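Local coordinates for protein spherulin-4 (Aspergillus clavatus, PDB 5C5G) that is a glycoside hydrolase of the spherulin-4 family with a (beta/alpha) barrel, probably acting on galactosaminogalactan or its precursors during biosynthesis of that fungal polysaccharide, at residues A[25-29]-A[241-246]; A[51-55]-A[99-103]; A[109-113]-A[142-146]; A[148-154]-A[164-169]; A[214-218]-A[248-254]. The contacts are given in a common frame with arbitrary orientation. Numbering follows the deposited sequence.

Contact 1 of 5, residues A[25-29]-A[241-246]; sequences PLEDV and FGGQWS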
# COMPACT_ATOMS: atom_id res chain seq x y z
N PRO A 25 -10.78 -7.15 11.55
CA PRO A 25 -11.44 -7.26 10.24
C PRO A 25 -10.47 -7.55 9.10
O PRO A 25 -10.87 -8.14 8.09
CB PRO A 25 -12.09 -5.88 10.06
CG PRO A 25 -12.31 -5.39 11.44
CD PRO A 25 -11.09 -5.88 12.20
N LEU A 26 -9.21 -7.17 9.26
CA LEU A 26 -8.20 -7.49 8.28
C LEU A 26 -7.77 -8.95 8.45
O LEU A 26 -7.70 -9.71 7.47
CB LEU A 26 -6.99 -6.55 8.38
CG LEU A 26 -5.80 -6.94 7.51
CD1 LEU A 26 -6.15 -6.97 6.04
CD2 LEU A 26 -4.66 -5.98 7.75
N GLU A 27 -7.50 -9.36 9.67
CA GLU A 27 -7.07 -10.73 9.86
C GLU A 27 -8.14 -11.68 9.38
O GLU A 27 -7.83 -12.73 8.81
CB GLU A 27 -6.70 -11.02 11.31
CG GLU A 27 -5.95 -12.33 11.44
CD GLU A 27 -5.54 -12.65 12.84
OE1 GLU A 27 -5.72 -11.79 13.74
OE2 GLU A 27 -5.05 -13.77 13.04
N ASP A 28 -9.40 -11.32 9.59
CA ASP A 28 -10.50 -12.19 9.19
C ASP A 28 -10.51 -12.43 7.68
O ASP A 28 -10.68 -13.57 7.24
CB ASP A 28 -11.83 -11.64 9.65
CG ASP A 28 -12.05 -11.78 11.16
OD1 ASP A 28 -11.30 -12.53 11.83
OD2 ASP A 28 -12.98 -11.15 11.69
N VAL A 29 -10.31 -11.40 6.87
CA VAL A 29 -10.32 -11.60 5.43
C VAL A 29 -9.02 -12.25 4.93
O VAL A 29 -9.06 -13.02 3.97
CB VAL A 29 -10.62 -10.31 4.64
CG1 VAL A 29 -11.99 -9.77 5.01
CG2 VAL A 29 -9.54 -9.25 4.84
N PHE A 241 -12.45 0.36 8.83
CA PHE A 241 -12.90 -0.51 7.76
C PHE A 241 -14.24 -0.06 7.23
O PHE A 241 -15.16 0.22 8.00
CB PHE A 241 -12.97 -1.95 8.26
CG PHE A 241 -11.62 -2.50 8.63
CD1 PHE A 241 -11.10 -2.32 9.89
CD2 PHE A 241 -10.84 -3.11 7.68
CE1 PHE A 241 -9.82 -2.78 10.21
CE2 PHE A 241 -9.57 -3.57 7.99
CZ PHE A 241 -9.07 -3.41 9.25
N GLY A 242 -14.36 0.00 5.91
CA GLY A 242 -15.59 0.41 5.28
C GLY A 242 -16.68 -0.62 5.44
O GLY A 242 -16.43 -1.80 5.71
N GLY A 243 -17.92 -0.18 5.24
CA GLY A 243 -19.06 -1.05 5.41
C GLY A 243 -19.15 -2.21 4.45
O GLY A 243 -19.92 -3.13 4.71
N GLN A 244 -18.40 -2.16 3.35
CA GLN A 244 -18.39 -3.25 2.37
C GLN A 244 -16.99 -3.83 2.21
O GLN A 244 -16.65 -4.37 1.17
CB GLN A 244 -18.94 -2.75 1.04
CG GLN A 244 -20.43 -2.42 1.16
CD GLN A 244 -21.02 -1.87 -0.11
OE1 GLN A 244 -21.00 -2.53 -1.15
NE2 GLN A 244 -21.53 -0.65 -0.04
N TRP A 245 -16.18 -3.73 3.26
CA TRP A 245 -14.83 -4.27 3.23
C TRP A 245 -14.81 -5.77 2.88
O TRP A 245 -14.07 -6.20 2.00
CB TRP A 245 -14.17 -4.00 4.58
CG TRP A 245 -12.92 -4.77 4.88
CD1 TRP A 245 -12.77 -5.71 5.84
CD2 TRP A 245 -11.65 -4.63 4.25
NE1 TRP A 245 -11.48 -6.17 5.86
CE2 TRP A 245 -10.77 -5.53 4.88
CE3 TRP A 245 -11.16 -3.84 3.21
CZ2 TRP A 245 -9.43 -5.67 4.51
CZ3 TRP A 245 -9.83 -3.99 2.83
CH2 TRP A 245 -8.98 -4.88 3.49
N SER A 246 -15.64 -6.56 3.55
CA SER A 246 -15.62 -8.00 3.28
C SER A 246 -16.08 -8.28 1.85
O SER A 246 -15.55 -9.17 1.20
CB SER A 246 -16.46 -8.77 4.30
OG SER A 246 -17.78 -8.31 4.34
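Helix 24-32 meets the turn that leads into the last helix of the chain, and most of the contact is made by two aromatic side chains of residues 241-246. Pro-25 comes first and does two jobs. Its ring lies on one face of Phe-241, with CB 3.6 Å from the centroid of that ring and only 7° off its normal, a well-centred CH-pi contact. Its carbonyl accepts the single hydrogen bond between the segments, from Trp-245 NE1 to Pro-25 O at 3.0 Å and a nearly straight 163°, so the indole is fixed by its polar edge as well as by packing. Leu-26 follows, touching both aromatics: CB lies 3.9 Å from Phe-241 CZ, and CD1 approaches the edge of the indole, 3.8 Å from Trp-245 CZ2. One turn on from Pro-25, Val-29 again points toward the other segment and sets CG2 3.6 Å from Trp-245 CZ2. A type I turn from Gly-242 to Trp-245, closed by the bond from Trp-245 N to Gly-242 O (3.1 Å), carries the chain from Phe-241 to the start of helix 245-252, where Gln-244 is the N-cap residue. In the barrel these are the first and last helices of the outer layer: Trp-245 rests on Val-10 and Val-12 of strand 9-13, while Leu-26 and Val-29 reach Val-40 and Phe-38 of strand 38-42.

Contact 2 of 5, residues A[51-55]-A[99-103]; sequences EALPD and WPTQS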
# COMPACT_ATOMS: atom_id res chain seq x y z
N GLU A 51 11.73 5.76 18.39
CA GLU A 51 12.55 4.75 19.06
C GLU A 51 12.80 3.57 18.12
O GLU A 51 12.26 3.51 17.04
CB GLU A 51 11.88 4.28 20.35
CG GLU A 51 11.62 5.40 21.32
CD GLU A 51 11.07 4.94 22.64
OE1 GLU A 51 10.88 3.72 22.85
OE2 GLU A 51 10.80 5.82 23.46
N ALA A 52 13.61 2.64 18.59
CA ALA A 52 14.01 1.50 17.76
C ALA A 52 12.86 0.54 17.52
O ALA A 52 12.85 -0.16 16.51
CB ALA A 52 15.18 0.76 18.40
N LEU A 53 11.90 0.51 18.43
CA LEU A 53 10.72 -0.32 18.30
C LEU A 53 9.48 0.52 18.48
O LEU A 53 9.52 1.57 19.12
CB LEU A 53 10.72 -1.43 19.34
CG LEU A 53 11.86 -2.43 19.16
CD1 LEU A 53 11.88 -3.38 20.34
CD2 LEU A 53 11.73 -3.22 17.88
N PRO A 54 8.36 0.10 17.89
CA PRO A 54 7.09 0.77 18.10
C PRO A 54 6.49 0.32 19.43
O PRO A 54 7.13 -0.42 20.19
CB PRO A 54 6.26 0.29 16.92
CG PRO A 54 6.73 -1.11 16.74
CD PRO A 54 8.21 -1.09 17.04
N ASP A 55 5.29 0.80 19.75
CA ASP A 55 4.73 0.53 21.07
C ASP A 55 4.26 -0.91 21.23
O ASP A 55 4.33 -1.71 20.29
CB ASP A 55 3.68 1.59 21.45
CG ASP A 55 2.34 1.40 20.76
OD1 ASP A 55 1.99 0.30 20.31
OD2 ASP A 55 1.59 2.41 20.75
N TRP A 99 14.00 -3.91 13.18
CA TRP A 99 12.98 -4.41 14.08
C TRP A 99 13.16 -5.87 14.56
O TRP A 99 13.07 -6.13 15.75
CB TRP A 99 11.58 -4.23 13.47
CG TRP A 99 10.96 -2.88 13.65
CD1 TRP A 99 11.49 -1.80 14.28
CD2 TRP A 99 9.66 -2.49 13.22
NE1 TRP A 99 10.60 -0.75 14.27
CE2 TRP A 99 9.46 -1.16 13.63
CE3 TRP A 99 8.63 -3.15 12.53
CZ2 TRP A 99 8.26 -0.47 13.38
CZ3 TRP A 99 7.45 -2.47 12.29
CH2 TRP A 99 7.28 -1.14 12.72
N PRO A 100 13.40 -6.82 13.64
CA PRO A 100 13.46 -8.22 14.11
C PRO A 100 14.68 -8.48 14.98
O PRO A 100 14.59 -9.27 15.92
CB PRO A 100 13.50 -9.03 12.81
CG PRO A 100 13.87 -8.06 11.75
CD PRO A 100 13.33 -6.74 12.18
N THR A 101 15.79 -7.80 14.71
CA THR A 101 16.98 -8.00 15.53
C THR A 101 16.88 -7.23 16.85
O THR A 101 17.25 -7.74 17.90
CB THR A 101 18.26 -7.62 14.78
OG1 THR A 101 18.14 -6.30 14.25
CG2 THR A 101 18.50 -8.57 13.64
N GLN A 102 16.33 -6.03 16.81
CA GLN A 102 16.17 -5.23 18.03
C GLN A 102 15.21 -5.88 19.01
O GLN A 102 15.36 -5.73 20.21
CB GLN A 102 15.67 -3.82 17.68
CG GLN A 102 16.72 -2.97 17.00
CD GLN A 102 17.66 -2.30 17.98
OE1 GLN A 102 17.49 -2.40 19.19
NE2 GLN A 102 18.65 -1.61 17.45
N SER A 103 14.21 -6.60 18.48
CA SER A 103 13.20 -7.24 19.32
C SER A 103 13.50 -8.70 19.62
O SER A 103 12.85 -9.29 20.48
CB SER A 103 11.85 -7.18 18.62
OG SER A 103 11.85 -7.95 17.42
O HOH W 1 10.38 1.81 15.67
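Trp-99 supplies most of what residues 99-103 offer to the loop 51-55. Its indole extends alongside the loop, where Pro-54 CD lies 3.6 Å from Trp-99 CE2 and Pro-54 CG makes an off-centre CH-pi contact, 4.2 Å from the centroid of the six-membered ring. Ala-52 O approaches the edge of the indole, 3.1 Å from Trp-99 CD1. The indole nitrogen is served by a water that accepts from Trp-99 NE1 (2.9 Å) and donates to Glu-51 O (2.9 Å), tying the loop backbone to the helix through solvent. Gln-102, one turn on, points toward the loop; its CD is 4.0 Å from Ala-52 CB, and its CB is 4.0 Å from Leu-53 CD2. Ser-103 closes the row with CB also 4.0 Å from Leu-53 CD2, while Ser-103 OG turns back to donate to Trp-99 O (2.8 Å). The methyl Leu-53 CD2 thus sits among Trp-99, Gln-102 and Ser-103. Beyond Pro-54, Asp-55 N-caps helix 56-66, whose Ile-62 also touches Trp-99. This is surface packing in the outer layer of a TIM-type (beta/alpha) barrel, where the loop connecting strand 38-42 to helix 56-66 folds against the C-terminal part of helix 86-103.

Contact 3 of 5, residues A[109-113]-A[142-146]; sequences AVRGI and GLGPD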
# COMPACT_ATOMS: atom_id res chain seq x y z
N ALA A 109 8.62 -7.59 11.85
CA ALA A 109 9.40 -7.25 10.67
C ALA A 109 8.48 -6.83 9.55
O ALA A 109 7.31 -7.24 9.51
CB ALA A 109 10.23 -8.44 10.22
N VAL A 110 9.04 -6.09 8.61
CA VAL A 110 8.37 -5.78 7.35
C VAL A 110 9.21 -6.33 6.20
O VAL A 110 10.38 -6.67 6.38
CB VAL A 110 8.09 -4.27 7.21
CG1 VAL A 110 7.16 -3.79 8.34
CG2 VAL A 110 9.37 -3.48 7.21
N ARG A 111 8.58 -6.40 5.03
CA ARG A 111 9.18 -6.98 3.84
C ARG A 111 9.43 -5.94 2.75
O ARG A 111 9.65 -6.29 1.59
CB ARG A 111 8.30 -8.11 3.32
CG ARG A 111 8.21 -9.27 4.30
CD ARG A 111 7.10 -10.26 4.00
NE ARG A 111 7.50 -11.21 2.98
CZ ARG A 111 7.38 -12.54 3.07
NH1 ARG A 111 7.79 -13.29 2.07
NH2 ARG A 111 6.83 -13.12 4.14
N GLY A 112 9.45 -4.67 3.15
CA GLY A 112 9.68 -3.59 2.23
C GLY A 112 9.22 -2.29 2.82
O GLY A 112 8.86 -2.21 4.00
N ILE A 113 9.24 -1.26 1.99
CA ILE A 113 8.97 0.10 2.39
C ILE A 113 7.98 0.74 1.43
O ILE A 113 8.06 0.58 0.20
CB ILE A 113 10.27 0.94 2.41
CG1 ILE A 113 11.27 0.35 3.42
CG2 ILE A 113 10.00 2.39 2.71
CD1 ILE A 113 10.86 0.39 4.89
N GLY A 142 16.98 -7.29 6.90
CA GLY A 142 15.80 -7.12 7.72
C GLY A 142 14.55 -6.79 6.93
O GLY A 142 13.44 -6.84 7.47
N LEU A 143 14.71 -6.45 5.65
CA LEU A 143 13.57 -6.14 4.79
C LEU A 143 13.30 -7.24 3.77
O LEU A 143 12.52 -7.06 2.85
CB LEU A 143 13.81 -4.80 4.08
CG LEU A 143 13.99 -3.63 5.02
CD1 LEU A 143 14.38 -2.39 4.24
CD2 LEU A 143 12.75 -3.36 5.84
N GLY A 144 13.96 -8.39 3.95
CA GLY A 144 13.78 -9.51 3.05
C GLY A 144 12.65 -10.43 3.45
O GLY A 144 12.03 -10.28 4.50
N PRO A 145 12.36 -11.41 2.59
CA PRO A 145 13.11 -11.67 1.36
C PRO A 145 12.77 -10.72 0.21
O PRO A 145 13.51 -10.64 -0.78
CB PRO A 145 12.68 -13.09 0.98
CG PRO A 145 11.33 -13.22 1.56
CD PRO A 145 11.36 -12.46 2.85
N ASP A 146 11.65 -10.03 0.31
CA ASP A 146 11.12 -9.31 -0.84
C ASP A 146 11.79 -7.97 -1.13
O ASP A 146 11.94 -7.58 -2.27
CB ASP A 146 9.62 -9.09 -0.67
CG ASP A 146 8.89 -10.37 -0.35
OD1 ASP A 146 8.98 -10.83 0.80
OD2 ASP A 146 8.23 -10.92 -1.25
O HOH W 2 11.79 -5.53 9.28
O HOH W 3 11.68 -9.04 6.71
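One ionic contact joins the segments: Arg-111 NE donates to Asp-146 OD1 at 2.7 Å, and Arg-111 NH1 adds a weak second bond to the same Asp-146 OD1 at 3.0 Å. The carboxylate lies near the guanidinium plane, whereas the ring of Pro-145, which follows a cis peptide bond, covers one face of the group. Asp-146 is shared, since its OD2 forms a salt bridge with Arg-72. Apolar packing centres on Leu-143, whose CD2 lies 3.6 Å from Val-110 CG2 and whose CD1 is 4.2 Å from Ile-113 CG1; Ile-93 and Ala-97 of helix 86-103 and Val-137 of helix 124-139 also touch this leucine. Such packing belongs to the alpha-to-beta side of a (beta/alpha) barrel: residues 109-113 lead into strand 112-116, and residues 142-146 return the chain from helix 124-139 to the neighbouring strand 148-152, within a beta-alpha-beta crossover. The two backbones run close without pairing directly. Val-110 O is 3.3 Å from Gly-142 O, and Arg-111 O is 3.2 Å from Leu-143 O, both pairs of acceptors, although Arg-111 CA makes a CA-H...O contact with Leu-143 O at 3.5 Å. Water mediates instead. One molecule accepts from Val-110 N (2.9 Å) and lies 2.8 Å from Gly-142 O; another lies 2.7 Å from Val-110 O and 2.6 Å from Gly-144 O.

Contact 4 of 5, residues A[148-154]-A[164-169]; sequences YVVHNPG and TADSTV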
# COMPACT_ATOMS: atom_id res chain seq x y z
N TYR A 148 10.51 -5.11 -0.94
CA TYR A 148 9.54 -4.45 -1.80
C TYR A 148 9.62 -2.93 -1.66
O TYR A 148 9.89 -2.42 -0.57
CB TYR A 148 8.15 -4.91 -1.37
CG TYR A 148 7.06 -5.04 -2.39
CD1 TYR A 148 7.12 -6.01 -3.39
CD2 TYR A 148 5.90 -4.28 -2.28
CE1 TYR A 148 6.08 -6.15 -4.30
CE2 TYR A 148 4.85 -4.42 -3.18
CZ TYR A 148 4.95 -5.36 -4.18
OH TYR A 148 3.90 -5.50 -5.06
N VAL A 149 9.37 -2.22 -2.75
CA VAL A 149 9.34 -0.77 -2.76
C VAL A 149 8.04 -0.30 -3.40
O VAL A 149 7.73 -0.65 -4.54
CB VAL A 149 10.51 -0.19 -3.58
CG1 VAL A 149 10.39 1.32 -3.73
CG2 VAL A 149 11.83 -0.53 -2.91
N VAL A 150 7.29 0.50 -2.65
CA VAL A 150 6.09 1.14 -3.19
C VAL A 150 6.24 2.64 -3.05
O VAL A 150 6.76 3.12 -2.04
CB VAL A 150 4.80 0.65 -2.48
CG1 VAL A 150 3.55 1.38 -2.96
CG2 VAL A 150 4.63 -0.84 -2.68
N HIS A 151 5.82 3.38 -4.07
CA HIS A 151 5.78 4.83 -4.04
C HIS A 151 4.35 5.31 -4.02
O HIS A 151 3.50 4.73 -4.71
CB HIS A 151 6.42 5.40 -5.31
CG HIS A 151 7.89 5.22 -5.38
ND1 HIS A 151 8.62 5.57 -6.49
CD2 HIS A 151 8.78 4.75 -4.47
CE1 HIS A 151 9.90 5.32 -6.26
NE2 HIS A 151 10.02 4.82 -5.04
N ASN A 152 4.09 6.38 -3.30
CA ASN A 152 2.78 7.04 -3.35
C ASN A 152 2.87 8.52 -3.72
O ASN A 152 2.90 9.39 -2.86
CB ASN A 152 2.03 6.93 -2.04
CG ASN A 152 0.63 7.50 -2.16
OD1 ASN A 152 0.10 7.68 -3.27
ND2 ASN A 152 0.02 7.84 -1.03
N PRO A 153 2.84 8.80 -5.02
CA PRO A 153 2.73 10.19 -5.46
C PRO A 153 1.30 10.69 -5.35
O PRO A 153 1.08 11.89 -5.46
CB PRO A 153 3.17 10.14 -6.93
CG PRO A 153 2.89 8.73 -7.35
CD PRO A 153 3.14 7.88 -6.14
N GLY A 154 0.35 9.79 -5.16
CA GLY A 154 -1.05 10.17 -4.99
C GLY A 154 -1.69 10.72 -6.25
O GLY A 154 -2.74 11.36 -6.17
N THR A 164 11.41 2.54 -10.84
CA THR A 164 12.18 2.60 -9.59
C THR A 164 11.46 1.96 -8.41
O THR A 164 12.04 1.81 -7.33
CB THR A 164 12.57 4.05 -9.23
OG1 THR A 164 11.43 4.83 -8.85
CG2 THR A 164 13.24 4.70 -10.40
N ALA A 165 10.21 1.57 -8.59
CA ALA A 165 9.39 0.98 -7.54
C ALA A 165 8.75 -0.30 -8.06
O ALA A 165 8.59 -0.47 -9.28
CB ALA A 165 8.32 1.95 -7.06
N ASP A 166 8.38 -1.20 -7.16
CA ASP A 166 7.59 -2.36 -7.53
C ASP A 166 6.16 -1.99 -7.86
O ASP A 166 5.56 -2.55 -8.78
CB ASP A 166 7.64 -3.39 -6.42
CG ASP A 166 9.02 -3.93 -6.22
OD1 ASP A 166 9.52 -4.61 -7.15
OD2 ASP A 166 9.66 -3.71 -5.17
N SER A 167 5.61 -1.02 -7.13
CA SER A 167 4.28 -0.47 -7.41
C SER A 167 4.25 0.99 -7.07
O SER A 167 4.93 1.41 -6.13
CB SER A 167 3.20 -1.20 -6.62
OG SER A 167 3.15 -2.57 -6.97
N THR A 168 3.43 1.74 -7.80
CA THR A 168 3.24 3.15 -7.56
C THR A 168 1.75 3.43 -7.48
O THR A 168 0.99 3.04 -8.37
CB THR A 168 3.85 4.00 -8.70
OG1 THR A 168 5.26 3.80 -8.74
CG2 THR A 168 3.59 5.46 -8.51
N VAL A 169 1.35 4.12 -6.42
CA VAL A 169 -0.03 4.57 -6.25
C VAL A 169 -0.26 5.78 -7.12
O VAL A 169 0.12 6.89 -6.78
CB VAL A 169 -0.33 4.89 -4.78
CG1 VAL A 169 -1.81 5.20 -4.62
CG2 VAL A 169 0.07 3.74 -3.85
O HOH W 4 6.98 6.21 -8.70
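Two adjacent parallel strands of the barrel wall, 148-152 and 167-172, pair here in the buried middle of the protein. The axes of residues 148-152 and 167-169 come within 4.7 Å and diverge by 19°, with Val-150 opposite Ser-167 and His-151 opposite Thr-168. The regular bonds run from His-151 N to Ser-167 O (3.0 Å) and from Val-169 N to His-151 O (2.8 Å). At the start of the pairing Val-149 O receives Asp-166 N (2.8 Å) and, weakly, Ser-167 N (3.4 Å), while the Asp-166 side chain takes over as acceptor, with Val-149 N donating to Asp-166 OD2 at 2.9 Å. At the other end Gly-154 N reaches Val-169 O in a weak bond of 3.3 Å. Side chains reinforce the join: Ala-165 CB sits over the His-151 ring, 3.6 Å from its centroid, and a water bridges His-151 ND1 (2.8 Å) and Thr-168 OG1 (3.0 Å). Asn-152 stands at the sugar site, its ND2 hydrogen-bonded to Glu-172 and weakly to Asp-116, two residues that bind N-acetyl-D-galactosamine. The hydroxyls of Tyr-148 and Ser-167 are each hydrogen-bonded to Glu-227. On its far edge strand 148-152 pairs with strand 112-116, and helix 124-139 packs outside, its Thr-134 and Val-137 touching Val-149.

Contact 5 of 5, residues A[214-218]-A[248-254]; sequences LRGLV and FVDLMAS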
# COMPACT_ATOMS: atom_id res chain seq x y z
N LEU A 214 -20.75 -2.69 -7.32
CA LEU A 214 -19.41 -2.79 -6.75
C LEU A 214 -18.58 -3.82 -7.53
O LEU A 214 -17.38 -3.61 -7.76
CB LEU A 214 -19.46 -3.17 -5.27
CG LEU A 214 -18.10 -3.21 -4.56
CD1 LEU A 214 -17.38 -1.86 -4.61
CD2 LEU A 214 -18.31 -3.65 -3.12
N ARG A 215 -19.19 -4.92 -7.92
CA ARG A 215 -18.51 -5.91 -8.74
C ARG A 215 -17.97 -5.24 -10.00
O ARG A 215 -16.81 -5.48 -10.39
CB ARG A 215 -19.45 -7.05 -9.11
CG ARG A 215 -18.78 -8.15 -9.94
CD ARG A 215 -19.76 -9.28 -10.15
NE ARG A 215 -19.17 -10.43 -10.83
CZ ARG A 215 -18.60 -11.47 -10.23
NH1 ARG A 215 -18.53 -11.53 -8.90
NH2 ARG A 215 -18.09 -12.46 -10.95
N GLY A 216 -18.78 -4.43 -10.67
CA GLY A 216 -18.35 -3.76 -11.88
C GLY A 216 -17.18 -2.83 -11.62
O GLY A 216 -16.23 -2.81 -12.40
N LEU A 217 -17.22 -2.07 -10.54
CA LEU A 217 -16.11 -1.19 -10.20
C LEU A 217 -14.83 -1.98 -9.98
O LEU A 217 -13.78 -1.63 -10.52
CB LEU A 217 -16.45 -0.35 -8.98
CG LEU A 217 -15.31 0.56 -8.47
CD1 LEU A 217 -14.88 1.55 -9.51
CD2 LEU A 217 -15.74 1.27 -7.20
N VAL A 218 -14.90 -3.04 -9.19
CA VAL A 218 -13.71 -3.84 -8.93
C VAL A 218 -13.13 -4.41 -10.22
O VAL A 218 -11.92 -4.37 -10.43
CB VAL A 218 -14.00 -4.93 -7.89
CG1 VAL A 218 -12.83 -5.89 -7.74
CG2 VAL A 218 -14.30 -4.29 -6.53
N PHE A 248 -15.80 -6.24 -0.76
CA PHE A 248 -14.70 -5.84 -1.61
C PHE A 248 -13.65 -6.96 -1.71
O PHE A 248 -13.25 -7.33 -2.80
CB PHE A 248 -14.07 -4.54 -1.09
CG PHE A 248 -12.71 -4.23 -1.64
CD1 PHE A 248 -12.50 -4.08 -2.99
CD2 PHE A 248 -11.63 -4.13 -0.79
CE1 PHE A 248 -11.22 -3.82 -3.48
CE2 PHE A 248 -10.37 -3.86 -1.28
CZ PHE A 248 -10.17 -3.71 -2.62
N VAL A 249 -13.22 -7.49 -0.57
CA VAL A 249 -12.20 -8.52 -0.63
C VAL A 249 -12.74 -9.79 -1.30
O VAL A 249 -12.02 -10.44 -2.06
CB VAL A 249 -11.59 -8.80 0.75
CG1 VAL A 249 -10.50 -9.86 0.63
CG2 VAL A 249 -11.01 -7.53 1.32
N ASP A 250 -14.01 -10.13 -1.08
CA ASP A 250 -14.61 -11.27 -1.76
C ASP A 250 -14.53 -11.09 -3.28
O ASP A 250 -14.29 -12.04 -4.02
CB ASP A 250 -16.09 -11.46 -1.37
CG ASP A 250 -16.28 -12.08 0.01
OD1 ASP A 250 -15.31 -12.57 0.61
OD2 ASP A 250 -17.44 -12.11 0.48
N LEU A 251 -14.76 -9.87 -3.75
CA LEU A 251 -14.70 -9.61 -5.18
C LEU A 251 -13.27 -9.67 -5.69
O LEU A 251 -13.02 -10.09 -6.82
CB LEU A 251 -15.30 -8.23 -5.49
CG LEU A 251 -16.81 -8.18 -5.33
CD1 LEU A 251 -17.25 -6.73 -5.26
CD2 LEU A 251 -17.50 -8.92 -6.48
N MSE A 252 -12.32 -9.27 -4.86
CA MSE A 252 -10.92 -9.39 -5.22
C MSE A 252 -10.51 -10.86 -5.31
O MSE A 252 -9.62 -11.21 -6.09
CB MSE A 252 -10.04 -8.61 -4.24
CG MSE A 252 -10.33 -7.10 -4.31
SE MSE A 252 -9.50 -6.25 -5.86
CE MSE A 252 -7.70 -6.23 -5.18
N ALA A 253 -11.16 -11.73 -4.54
CA ALA A 253 -10.90 -13.16 -4.54
C ALA A 253 -11.57 -13.88 -5.70
O ALA A 253 -11.28 -15.05 -5.94
CB ALA A 253 -11.37 -13.77 -3.23
N SER A 254 -12.45 -13.19 -6.41
CA SER A 254 -13.26 -13.78 -7.47
C SER A 254 -12.59 -13.73 -8.84
O SER A 254 -11.59 -13.04 -9.04
CB SER A 254 -14.60 -13.05 -7.52
OG SER A 254 -15.31 -13.25 -6.31
OXT SER A 254 -13.07 -14.39 -9.78
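In the outer layer of the (beta/alpha) barrel, helices 212-224 and 245-252 lean together; the axes of residues 214-218 and 248-252 come within 9.9 Å and cross at -53°. The interface is a side-chain fit, with Leu-251 as the main bump. It points toward helix 212-224 and enters the hollow between Leu-214, Arg-215 and Val-218: CD1 comes 3.7 Å from Leu-214 CG and 4.0 Å from Val-218 CG2, while CD2 lies against the arm of the arginine, 3.7 Å from Arg-215 NH1. Val-218 is the answering bump. It points toward the other helix and drops between Phe-248, Leu-251 and the selenomethionine at Met-252, with CG2 4.0 Å from the ring-edge atom Phe-248 CD1 and CG1 3.8 Å from Met-252 SE. Deeper in, Phe-248 and Met-252 continue onto Val-10 of strand 9-13 and Ile-228 of strand 227-230, so this hollow is floored by the barrel wall. Toward the surface Arg-215 extends along the interface, and its NH2 is hydrogen-bonded to the carbonyl oxygen of His-2. The chain ends beside it: the Ser-254 side chain folds back on the chain, OG donating to Asp-250 O at 2.8 Å.

In the fold
All five contacts belong to one closed eight-stranded parallel barrel with its helices outside. Contacts 2, 3, 4 and 5 do not interleave with one another along the chain. Contact 1 joins the first and last helices, closing a loop that encloses contacts 2, 3 and 4, and alternates with contact 5, with which it shares helix 245-252; their centres are about 13 Å apart. Contact 2 touches contact 3 where helix 86-103 leads to strand 112-116, and contact 3 joins contact 4 through the neighbouring strands 112-116 and 148-152. Contacts 2 and 5, about 36 Å between centres, lie on opposite sides of the chain's centre; contact 4, deepest, adjoins the sugar-binding residues.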